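Local coordinates for protein hydrolase, haloacid dehalogenase-like family (Porphyromonas gingivalis, PDB 2I6X) that is predicted to be a hydrolase of the haloacid dehalogenase (HAD) superfamily, built on a Rossmann-like core, its substrate not established, at residues M146-P151 with F156-A161. Numbering follows the deposited sequence.
Sequences MGKYKP and FLEMIA
Lys148 and Glu158 form a salt bridge between the loop that follows helix 143-146 and one side of helix 153-163. Lys148 NZ donates to Glu158 OE1 over 2.7 Å, reaching the oxygen from its anti side, 28° out of the carboxylate plane. A long acidic side chain on this face of the helix can span to the lysine: CG anti to the backbone N (chi1 -169°) and an extended chain carry the Glu158 carboxylate out, while the lysine bends only at its last torsion (chi4 89°) to bring the ammonium round. A water 3.0 Å from Glu158 OE1 may add a second donor.

The nonpolar contacts lie on two levels. Met146, a selenomethionine here, runs past Glu158 in the opposite direction, its CE 3.5 Å from Glu158 CD and also against Glu158 CB; a flexible, unbranched chain can follow the glutamate in this way. Deeper, Lys150 crosses the Phe156 side chain at about a right angle, with Lys150 CG 4.0 Å from Phe156 CE2. The ring also packs edge-to-face with Phe172, while Lys150 NZ goes on to Asp174 in a salt bridge and to Leu110 O. Gly147, with positive phi, turns the chain out of the short helix.

The two lysines thus divide the chemistry: Lys148 pairs where both partners are partly exposed, whereas buried Lys150 lends its methylenes to the aromatic packing and its NZ to a salt bridge with Asp174, consistent with the conserved lysine of HAD active sites.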
# COMPACT_ATOMS: atom_id res chain seq x y z
N MSE A 146 -6.82 9.51 3.80
CA MSE A 146 -7.27 10.49 2.84
C MSE A 146 -8.78 10.44 2.63
O MSE A 146 -9.37 11.37 2.09
CB MSE A 146 -6.52 10.29 1.53
CG MSE A 146 -5.03 10.53 1.63
SE MSE A 146 -4.06 9.90 0.05
CE MSE A 146 -4.30 11.49 -1.08
N GLY A 147 -9.40 9.36 3.08
CA GLY A 147 -10.79 9.08 2.76
C GLY A 147 -11.00 8.78 1.28
O GLY A 147 -12.09 9.03 0.76
N LYS A 148 -9.98 8.26 0.58
CA LYS A 148 -10.11 7.92 -0.84
C LYS A 148 -9.28 6.66 -1.10
O LYS A 148 -8.45 6.28 -0.28
CB LYS A 148 -9.63 9.05 -1.77
CG LYS A 148 -10.14 10.45 -1.50
CD LYS A 148 -9.45 11.45 -2.39
CE LYS A 148 -10.29 12.71 -2.57
NZ LYS A 148 -10.05 13.78 -1.57
N TYR A 149 -9.50 6.03 -2.25
CA TYR A 149 -8.85 4.75 -2.51
C TYR A 149 -8.67 4.57 -3.98
O TYR A 149 -9.49 4.97 -4.76
CB TYR A 149 -9.63 3.55 -1.91
CG TYR A 149 -11.09 3.47 -2.33
CD1 TYR A 149 -12.08 4.26 -1.67
CD2 TYR A 149 -11.51 2.63 -3.37
CE1 TYR A 149 -13.43 4.21 -2.05
CE2 TYR A 149 -12.87 2.60 -3.77
CZ TYR A 149 -13.81 3.38 -3.09
OH TYR A 149 -15.15 3.34 -3.47
N LYS A 150 -7.56 3.95 -4.34
CA LYS A 150 -7.35 3.48 -5.70
C LYS A 150 -8.36 2.37 -5.97
O LYS A 150 -8.71 1.63 -5.06
CB LYS A 150 -5.94 2.92 -5.83
CG LYS A 150 -4.87 3.94 -5.59
CD LYS A 150 -3.46 3.34 -5.78
CE LYS A 150 -3.10 2.47 -4.60
NZ LYS A 150 -1.80 1.80 -4.81
N PRO A 151 -8.80 2.23 -7.22
CA PRO A 151 -8.31 2.96 -8.40
C PRO A 151 -9.05 4.25 -8.80
O PRO A 151 -8.95 4.67 -9.94
CB PRO A 151 -8.44 1.91 -9.52
CG PRO A 151 -9.63 1.03 -9.08
CD PRO A 151 -9.84 1.24 -7.58
N PHE A 156 -5.44 9.89 -6.89
CA PHE A 156 -4.38 10.41 -7.76
C PHE A 156 -4.37 11.94 -7.84
O PHE A 156 -3.28 12.56 -7.81
CB PHE A 156 -4.50 9.82 -9.16
CG PHE A 156 -4.18 8.33 -9.22
CD1 PHE A 156 -2.90 7.90 -9.55
CD2 PHE A 156 -5.16 7.39 -8.92
CE1 PHE A 156 -2.59 6.52 -9.62
CE2 PHE A 156 -4.87 5.99 -8.97
CZ PHE A 156 -3.59 5.55 -9.32
N LEU A 157 -5.55 12.54 -7.95
CA LEU A 157 -5.64 13.98 -8.12
C LEU A 157 -5.25 14.76 -6.85
O LEU A 157 -4.58 15.80 -6.94
CB LEU A 157 -7.03 14.39 -8.66
CG LEU A 157 -7.46 13.81 -10.03
CD1 LEU A 157 -8.81 14.35 -10.42
CD2 LEU A 157 -6.51 14.15 -11.12
N GLU A 158 -5.65 14.26 -5.68
CA GLU A 158 -5.22 14.85 -4.42
C GLU A 158 -3.68 14.84 -4.33
O GLU A 158 -3.07 15.87 -4.04
CB GLU A 158 -5.86 14.13 -3.23
CG GLU A 158 -5.65 14.88 -1.90
CD GLU A 158 -6.37 14.26 -0.70
OE1 GLU A 158 -7.45 13.68 -0.90
OE2 GLU A 158 -5.88 14.37 0.46
N MSE A 159 -3.08 13.68 -4.63
CA MSE A 159 -1.63 13.49 -4.69
C MSE A 159 -0.91 14.49 -5.61
O MSE A 159 0.05 15.15 -5.19
CB MSE A 159 -1.28 12.06 -5.12
CG MSE A 159 0.21 11.87 -5.36
SE MSE A 159 0.76 10.02 -5.67
CE MSE A 159 0.03 9.84 -7.50
N ILE A 160 -1.37 14.59 -6.86
CA ILE A 160 -0.90 15.61 -7.82
C ILE A 160 -0.97 17.03 -7.28
O ILE A 160 0.04 17.74 -7.30
CB ILE A 160 -1.66 15.46 -9.16
CG1 ILE A 160 -1.37 14.07 -9.80
CG2 ILE A 160 -1.37 16.61 -10.14
CD1 ILE A 160 -2.37 13.72 -10.94
N ALA A 161 -2.15 17.45 -6.81
CA ALA A 161 -2.31 18.78 -6.21
C ALA A 161 -1.35 19.00 -5.02
O ALA A 161 -0.70 20.05 -4.94
CB ALA A 161 -3.75 18.99 -5.78
O HOH W 1 -8.51 13.65 1.88